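Local coordinates for putative cytoplasmic protein (PDB 4HFL), which probably cleaves amide bonds in the bacterial cell wall as an amidase effector (Tae4) delivered by the type VI secretion system, at residues A[127-132]-A[171-176]; A[110-115]-A[167-172]. One frame throughout, in Å; residues are numbered along the deposited sequence.

Both contacts pair neighbouring strands of one antiparallel sheet, and both end on strand 166-174, which runs between strand 111-114 in contact 2 and strand 126-133 in contact 1. Along the chain the order is 111-114, 126-133, 166-174, so the last strand inserts between two earlier ones. The contact centres lie 8 Å apart, and Thr-171 and Phe-172 belong to both. Contact 1 is buried beside helix 95-106, whereas contact 2 lies at the surface, where 111-114 is an outermost strand of the sheet. Asp-110 OD2 joins them, probably accepting a hydrogen bond from Ser-174 N at 2.8 Å. Together they tie the C-terminal strand into the sheet of the amidase domain.

Contact 1. Residues A[127-132]-A[171-176]; sequences IIIFTG and TFWSLK
Ile-129 meets Trp-173 at the rim of the indole: the methyl CD1 sits near the ring plane, 3.6 Å from Trp-173 CZ3, with CH2 almost as close. The two side chains cross obliquely. CG1 of Ile-129 lies anti to its carbonyl carbon (chi1 -60°), and from there CD1 extends to the benzo edge. Ile-127 turns its CG2 branch to the same ring, 4.2 Å from Trp-173 CE3, while its CG1 branch leads the other way and packs 3.7 Å from Leu-175 CD1, past the end of the strand. Leu-106 of helix 95-106 touches both Ile-127 and Trp-173 and Ile-99 touches Ile-129, so these side chains fill the layer between sheet and helix, and the indole NE1 is satisfied by Gly-107 O.

The segments belong to the two central strands of a four-stranded antiparallel sheet, consistent with the papain-like fold expected of the peptidase CA clan. Ile-127 with Trp-173 and Ile-129 with Thr-171 form hydrogen-bonded pairs, each closed by two backbone bonds; the bond from Ile-129 N to Thr-171 O, at 2.7 Å, is nearly straight (171° at the hydrogen). Between them lies the non-hydrogen-bonded pair Ile-128 and Phe-172, whose side chains emerge on the reverse face. There Ile-128 CB approaches the edge of the phenyl ring near its plane, 4.1 Å from Phe-172 CD1. Ile-127 O, the acceptor for Trp-173 N, also receives a CA-H...O contact from Phe-172 CA (3.3 Å) and lies oblique to the ring, 3.4 Å from Phe-172 CD1. Ile-128 also touches Thr-143 and Trp-145 of strand 138-145.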
ATOM      1  N   ILE A 127      -8.981  -1.467  -1.434  1.00 19.46           N
ATOM      2  CA  ILE A 127      -7.712  -1.016  -0.878  1.00 16.50           C
ATOM      3  C   ILE A 127      -7.956  -0.413   0.499  1.00 19.40           C
ATOM      4  O   ILE A 127      -8.851   0.406   0.665  1.00 16.96           O
ATOM      5  CB  ILE A 127      -7.098   0.088  -1.764  1.00 18.78           C
ATOM      6  CG1 ILE A 127      -6.697  -0.477  -3.128  1.00 26.34           C
ATOM      7  CG2 ILE A 127      -5.888   0.749  -1.062  1.00 18.68           C
ATOM      8  CD1 ILE A 127      -6.182   0.584  -4.079  1.00 28.86           C
ATOM      9  N   ILE A 128      -7.137  -0.779   1.482  1.00 12.65           N
ATOM     10  CA  ILE A 128      -7.327  -0.263   2.836  1.00 12.31           C
ATOM     11  C   ILE A 128      -6.009   0.262   3.439  1.00 19.25           C
ATOM     12  O   ILE A 128      -4.954  -0.360   3.283  1.00 20.65           O
ATOM     13  CB  ILE A 128      -8.028  -1.323   3.747  1.00 19.74           C
ATOM     14  CG1 ILE A 128      -8.571  -0.684   5.026  1.00 21.15           C
ATOM     15  CG2 ILE A 128      -7.091  -2.497   4.072  1.00 16.03           C
ATOM     16  CD1 ILE A 128      -9.498  -1.627   5.802  1.00 20.80           C
ATOM     17  N   ILE A 129      -6.083   1.420   4.095  1.00 15.57           N
ATOM     18  CA  ILE A 129      -4.943   2.021   4.790  1.00 16.56           C
ATOM     19  C   ILE A 129      -5.231   2.069   6.289  1.00 24.87           C
ATOM     20  O   ILE A 129      -6.226   2.668   6.715  1.00 21.85           O
ATOM     21  CB  ILE A 129      -4.740   3.498   4.376  1.00 20.22           C
ATOM     22  CG1 ILE A 129      -4.472   3.637   2.874  1.00 14.63           C
ATOM     23  CG2 ILE A 129      -3.626   4.148   5.208  1.00 21.25           C
ATOM     24  CD1 ILE A 129      -4.467   5.098   2.418  1.00 17.76           C
ATOM     25  N   PHE A 130      -4.337   1.491   7.086  1.00 24.14           N
ATOM     26  CA  PHE A 130      -4.438   1.534   8.537  1.00 19.96           C
ATOM     27  C   PHE A 130      -3.378   2.495   9.039  1.00 22.75           C
ATOM     28  O   PHE A 130      -2.214   2.285   8.773  1.00 26.22           O
ATOM     29  CB  PHE A 130      -4.101   0.159   9.118  1.00 18.05           C
ATOM     30  CG  PHE A 130      -5.032  -0.941   8.684  1.00 21.25           C
ATOM     31  CD1 PHE A 130      -6.286  -1.081   9.262  1.00 18.00           C
ATOM     32  CD2 PHE A 130      -4.642  -1.851   7.708  1.00 21.55           C
ATOM     33  CE1 PHE A 130      -7.137  -2.109   8.874  1.00 20.46           C
ATOM     34  CE2 PHE A 130      -5.484  -2.880   7.324  1.00 20.66           C
ATOM     35  CZ  PHE A 130      -6.737  -3.010   7.907  1.00 15.45           C
ATOM     36  N   THR A 131      -3.742   3.534   9.786  1.00 19.53           N
ATOM     37  CA  THR A 131      -2.704   4.397  10.354  1.00 13.82           C
ATOM     38  C   THR A 131      -2.795   4.388  11.853  1.00 19.51           C
ATOM     39  O   THR A 131      -3.831   4.045  12.409  1.00 18.40           O
ATOM     40  CB  THR A 131      -2.811   5.838   9.874  1.00 19.38           C
ATOM     41  OG1 THR A 131      -4.141   6.300  10.119  1.00 23.00           O
ATOM     42  CG2 THR A 131      -2.499   5.927   8.374  1.00 20.61           C
ATOM     43  N   GLY A 132      -1.703   4.754  12.511  1.00 23.18           N
ATOM     44  CA  GLY A 132      -1.683   4.776  13.958  1.00 23.88           C
ATOM     45  C   GLY A 132      -0.328   5.222  14.458  1.00 22.49           C
ATOM     46  O   GLY A 132       0.339   6.060  13.834  1.00 21.17           O
ATOM     47  N   THR A 171      -8.888   3.709   6.415  1.00 18.76           N
ATOM     48  CA  THR A 171      -9.382   4.457   5.271  1.00 17.63           C
ATOM     49  C   THR A 171      -9.378   3.477   4.095  1.00 19.45           C
ATOM     50  O   THR A 171      -8.399   2.750   3.882  1.00 16.38           O
ATOM     51  CB  THR A 171      -8.459   5.673   4.996  1.00 20.28           C
ATOM     52  OG1 THR A 171      -8.542   6.592   6.093  1.00 19.93           O
ATOM     53  CG2 THR A 171      -8.871   6.411   3.735  1.00 19.95           C
ATOM     54  N   PHE A 172     -10.473   3.461   3.345  1.00 21.27           N
ATOM     55  CA  PHE A 172     -10.800   2.360   2.465  1.00 19.73           C
ATOM     56  C   PHE A 172     -11.501   2.811   1.185  1.00 18.85           C
ATOM     57  O   PHE A 172     -12.438   3.640   1.240  1.00 17.35           O
ATOM     58  CB  PHE A 172     -11.717   1.387   3.210  1.00 18.67           C
ATOM     59  CG  PHE A 172     -12.358   0.353   2.313  1.00 19.17           C
ATOM     60  CD1 PHE A 172     -11.694  -0.824   2.026  1.00 17.31           C
ATOM     61  CD2 PHE A 172     -13.622   0.559   1.772  1.00 19.58           C
ATOM     62  CE1 PHE A 172     -12.269  -1.780   1.195  1.00 21.51           C
ATOM     63  CE2 PHE A 172     -14.211  -0.393   0.939  1.00 18.06           C
ATOM     64  CZ  PHE A 172     -13.530  -1.565   0.653  1.00 18.11           C
ATOM     65  N   TRP A 173     -11.059   2.230   0.061  1.00 19.00           N
ATOM     66  CA  TRP A 173     -11.707   2.386  -1.258  1.00 19.86           C
ATOM     67  C   TRP A 173     -12.168   1.037  -1.780  1.00 19.78           C
ATOM     68  O   TRP A 173     -11.379   0.083  -1.844  1.00 15.20           O
ATOM     69  CB  TRP A 173     -10.729   2.955  -2.301  1.00 16.66           C
ATOM     70  CG  TRP A 173     -10.240   4.368  -2.053  1.00 13.41           C
ATOM     71  CD1 TRP A 173     -10.698   5.500  -2.654  1.00 15.86           C
ATOM     72  CD2 TRP A 173      -9.177   4.778  -1.181  1.00 17.30           C
ATOM     73  NE1 TRP A 173     -10.011   6.596  -2.187  1.00 17.21           N
ATOM     74  CE2 TRP A 173      -9.066   6.180  -1.290  1.00 19.15           C
ATOM     75  CE3 TRP A 173      -8.312   4.097  -0.311  1.00 18.54           C
ATOM     76  CZ2 TRP A 173      -8.131   6.918  -0.557  1.00 21.53           C
ATOM     77  CZ3 TRP A 173      -7.386   4.828   0.411  1.00 23.83           C
ATOM     78  CH2 TRP A 173      -7.306   6.229   0.289  1.00 23.23           C
ATOM     79  N   SER A 174     -13.430   0.956  -2.192  1.00 17.57           N
ATOM     80  CA  SER A 174     -13.947  -0.262  -2.817  1.00 14.79           C
ATOM     81  C   SER A 174     -13.315  -0.478  -4.188  1.00 16.99           C
ATOM     82  O   SER A 174     -13.139   0.472  -4.965  1.00 16.07           O
ATOM     83  CB  SER A 174     -15.479  -0.175  -2.985  1.00 24.00           C
ATOM     84  OG  SER A 174     -16.135  -0.394  -1.755  1.00 28.64           O
ATOM     85  N   LEU A 175     -12.989  -1.729  -4.490  1.00 16.04           N
ATOM     86  CA  LEU A 175     -12.587  -2.092  -5.843  1.00 16.93           C
ATOM     87  C   LEU A 175     -13.551  -3.138  -6.374  1.00 17.51           C
ATOM     88  O   LEU A 175     -13.964  -4.042  -5.625  1.00 21.28           O
ATOM     89  CB  LEU A 175     -11.141  -2.610  -5.872  1.00 19.41           C
ATOM     90  CG  LEU A 175     -10.007  -1.677  -5.405  1.00 15.71           C
ATOM     91  CD1 LEU A 175      -8.662  -2.368  -5.580  1.00 13.86           C
ATOM     92  CD2 LEU A 175      -9.997  -0.333  -6.139  1.00 13.22           C
ATOM     93  N   LYS A 176     -13.936  -3.003  -7.653  1.00 13.60           N
ATOM     94  CA  LYS A 176     -14.727  -4.023  -8.326  1.00 18.94           C
ATOM     95  C   LYS A 176     -13.819  -5.038  -9.013  1.00 19.43           C
ATOM     96  O   LYS A 176     -14.141  -6.211  -9.017  1.00 29.84           O
ATOM     97  CB  LYS A 176     -15.665  -3.403  -9.354  1.00 27.39           C
ATOM     98  CG  LYS A 176     -16.980  -2.943  -8.761  1.00 39.38           C
ATOM     99  CD  LYS A 176     -18.118  -3.913  -9.102  1.00 38.59           C
ATOM    100  CE  LYS A 176     -18.429  -3.877 -10.590  1.00 38.90           C
ATOM    101  NZ  LYS A 176     -19.750  -4.485 -10.942  1.00 39.41           N
TER

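Contact 2. Residues A[110-115]-A[167-172]; sequences DISVSS and PTNATF
The ring of Phe-172 takes Ile-111 CD1 obliquely, 4.0 Å from its CD2, the ortho carbon on the other side of CG from the one beside Ile-128. The isoleucine and phenylalanine side chains lie side by side and point the same way. On the face of the sheet that carries them, Val-113 CG2 also comes 4.5 Å from Ala-170 CB, a loose apolar touch, and Lys-124 and Gln-120 of nearby loops adjoin Ile-111 and Val-113.

The face with Ser-112, Asn-169 and Thr-171 is polar. OG of Ser-112, anti to its backbone N (chi1 175°), reaches across the non-hydrogen-bonded pair and makes a hydrogen bond with Thr-171 OG1 at 3.2 Å. The amide of Asn-169 closes in on both hydroxyls, although its orientation is uncertain.

Strand 111-114 runs antiparallel to 167-172 and forms an outer strand of the sheet. The hydrogen-bonded pair Val-113 and Ala-170 is closed by two bonds, with Val-113 N 2.9 Å from Ala-170 O. At its start the strand carries a classic beta bulge: Asp-110 and Ile-111 both face Phe-172, whose O accepts a bond from Ile-111 N at 3.1 Å and a weak one from Asp-110 N. At the far end Ser-115 N donates to Thr-168 O from well above the carbonyl plane, and a water lies 2.7 Å from Ser-115 OG while donating weakly to Thr-168 O.

The Asp-110 carboxylate, through OD2, accepts a bond from Ser-174 N and makes a salt bridge with Arg-18, an arrangement likely to stabilise its negative charge. Six backbone hydrogen bonds, one weak, join the segments, against one between side chains, with hydroxyls on one face, aliphatic groups on the other, and Asp-110 fastening the bulged end to the C-terminal strand and the N-terminal region.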
ATOM      1  N   ASP A 110     -14.116   5.864   0.319  1.00 16.55           N
ATOM      2  CA  ASP A 110     -15.485   5.487   0.590  1.00 11.00           C
ATOM      3  C   ASP A 110     -15.737   5.442   2.082  1.00 11.61           C
ATOM      4  O   ASP A 110     -16.843   5.725   2.532  1.00 13.60           O
ATOM      5  CB  ASP A 110     -15.733   4.098   0.024  1.00 11.67           C
ATOM      6  CG  ASP A 110     -15.767   4.103  -1.493  1.00 20.46           C
ATOM      7  OD1 ASP A 110     -16.407   5.021  -2.055  1.00 17.82           O
ATOM      8  OD2 ASP A 110     -15.135   3.218  -2.096  1.00 19.87           O
ATOM      9  N   ILE A 111     -14.722   5.034   2.838  1.00 15.38           N
ATOM     10  CA  ILE A 111     -14.885   4.923   4.288  1.00 15.26           C
ATOM     11  C   ILE A 111     -13.611   5.373   4.966  1.00 19.59           C
ATOM     12  O   ILE A 111     -12.520   4.985   4.563  1.00 21.52           O
ATOM     13  CB  ILE A 111     -15.164   3.455   4.728  1.00 18.94           C
ATOM     14  CG1 ILE A 111     -16.483   2.946   4.123  1.00 21.53           C
ATOM     15  CG2 ILE A 111     -15.206   3.332   6.269  1.00 26.78           C
ATOM     16  CD1 ILE A 111     -16.678   1.441   4.247  1.00 30.14           C
ATOM     17  N   SER A 112     -13.747   6.197   5.997  1.00 17.91           N
ATOM     18  CA  SER A 112     -12.621   6.520   6.874  1.00 15.71           C
ATOM     19  C   SER A 112     -13.171   6.587   8.297  1.00 20.82           C
ATOM     20  O   SER A 112     -14.044   7.407   8.579  1.00 19.76           O
ATOM     21  CB  SER A 112     -12.002   7.864   6.472  1.00 15.68           C
ATOM     22  OG  SER A 112     -10.979   8.243   7.371  1.00 23.55           O
ATOM     23  N   VAL A 113     -12.682   5.713   9.179  1.00 14.52           N
ATOM     24  CA  VAL A 113     -13.212   5.630  10.542  1.00 13.60           C
ATOM     25  C   VAL A 113     -12.105   5.587  11.583  1.00 15.93           C
ATOM     26  O   VAL A 113     -11.031   5.023  11.349  1.00 15.68           O
ATOM     27  CB  VAL A 113     -14.110   4.393  10.738  1.00 16.42           C
ATOM     28  CG1 VAL A 113     -15.419   4.574   9.972  1.00 17.37           C
ATOM     29  CG2 VAL A 113     -13.361   3.123  10.253  1.00 16.29           C
ATOM     30  N   SER A 114     -12.368   6.207  12.728  1.00 11.83           N
ATOM     31  CA  SER A 114     -11.452   6.123  13.846  1.00 14.10           C
ATOM     32  C   SER A 114     -11.667   4.772  14.526  1.00 18.87           C
ATOM     33  O   SER A 114     -12.682   4.100  14.279  1.00 20.88           O
ATOM     34  CB  SER A 114     -11.690   7.286  14.821  1.00 16.81           C
ATOM     35  OG  SER A 114     -13.045   7.335  15.227  1.00 23.63           O
ATOM     36  N   SER A 115     -10.707   4.362  15.348  1.00 21.84           N
ATOM     37  CA  SER A 115     -10.796   3.084  16.064  1.00 34.34           C
ATOM     38  C   SER A 115     -11.321   1.945  15.192  1.00 34.45           C
ATOM     39  O   SER A 115     -12.407   1.408  15.447  1.00 34.17           O
ATOM     40  CB  SER A 115     -11.699   3.243  17.279  1.00 40.59           C
ATOM     41  OG  SER A 115     -11.294   4.329  18.089  1.00 39.26           O
ATOM     42  N   PRO A 167      -3.481   1.167  16.097  1.00 26.46           N
ATOM     43  CA  PRO A 167      -4.230   1.738  14.975  1.00 18.93           C
ATOM     44  C   PRO A 167      -5.299   2.737  15.450  1.00 16.36           C
ATOM     45  O   PRO A 167      -5.998   2.486  16.437  1.00 21.40           O
ATOM     46  CB  PRO A 167      -4.872   0.502  14.332  1.00 22.31           C
ATOM     47  CG  PRO A 167      -5.096  -0.421  15.492  1.00 32.14           C
ATOM     48  CD  PRO A 167      -3.955  -0.186  16.452  1.00 29.25           C
ATOM     49  N   THR A 168      -5.423   3.864  14.755  1.00 18.14           N
ATOM     50  CA  THR A 168      -6.375   4.897  15.143  1.00 19.13           C
ATOM     51  C   THR A 168      -7.328   5.298  14.019  1.00 18.04           C
ATOM     52  O   THR A 168      -8.311   6.004  14.265  1.00 19.00           O
ATOM     53  CB  THR A 168      -5.660   6.150  15.686  1.00 23.58           C
ATOM     54  OG1 THR A 168      -4.750   6.652  14.699  1.00 24.19           O
ATOM     55  CG2 THR A 168      -4.882   5.805  16.958  1.00 23.27           C
ATOM     56  N   ASN A 169      -7.041   4.850  12.793  1.00 18.58           N
ATOM     57  CA  ASN A 169      -7.898   5.119  11.647  1.00 18.18           C
ATOM     58  C   ASN A 169      -7.775   3.991  10.629  1.00 22.81           C
ATOM     59  O   ASN A 169      -6.716   3.355  10.526  1.00 19.73           O
ATOM     60  CB  ASN A 169      -7.502   6.438  10.957  1.00 19.18           C
ATOM     61  CG  ASN A 169      -8.332   6.711   9.700  1.00 26.40           C
ATOM     62  OD1 ASN A 169      -8.026   6.213   8.601  1.00 24.79           O
ATOM     63  ND2 ASN A 169      -9.399   7.484   9.861  1.00 17.09           N
ATOM     64  N   ALA A 170      -8.853   3.734   9.892  1.00 16.67           N
ATOM     65  CA  ALA A 170      -8.760   2.919   8.675  1.00 15.52           C
ATOM     66  C   ALA A 170      -9.481   3.697   7.606  1.00 21.09           C
ATOM     67  O   ALA A 170     -10.546   4.274   7.864  1.00 18.78           O
ATOM     68  CB  ALA A 170      -9.397   1.573   8.855  1.00 16.72           C
ATOM     69  N   THR A 171      -8.888   3.709   6.415  1.00 18.76           N
ATOM     70  CA  THR A 171      -9.382   4.457   5.271  1.00 17.63           C
ATOM     71  C   THR A 171      -9.378   3.477   4.095  1.00 19.45           C
ATOM     72  O   THR A 171      -8.399   2.750   3.882  1.00 16.38           O
ATOM     73  CB  THR A 171      -8.459   5.673   4.996  1.00 20.28           C
ATOM     74  OG1 THR A 171      -8.542   6.592   6.093  1.00 19.93           O
ATOM     75  CG2 THR A 171      -8.871   6.411   3.735  1.00 19.95           C
ATOM     76  N   PHE A 172     -10.473   3.461   3.345  1.00 21.27           N
ATOM     77  CA  PHE A 172     -10.800   2.360   2.465  1.00 19.73           C
ATOM     78  C   PHE A 172     -11.501   2.811   1.185  1.00 18.85           C
ATOM     79  O   PHE A 172     -12.438   3.640   1.240  1.00 17.35           O
ATOM     80  CB  PHE A 172     -11.717   1.387   3.210  1.00 18.67           C
ATOM     81  CG  PHE A 172     -12.358   0.353   2.313  1.00 19.17           C
ATOM     82  CD1 PHE A 172     -11.694  -0.824   2.026  1.00 17.31           C
ATOM     83  CD2 PHE A 172     -13.622   0.559   1.772  1.00 19.58           C
ATOM     84  CE1 PHE A 172     -12.269  -1.780   1.195  1.00 21.51           C
ATOM     85  CE2 PHE A 172     -14.211  -0.393   0.939  1.00 18.06           C
ATOM     86  CZ  PHE A 172     -13.530  -1.565   0.653  1.00 18.11           C
TER
HETATM   87  O   HOH W   1      -8.867   5.434  17.509  1.00 29.93           O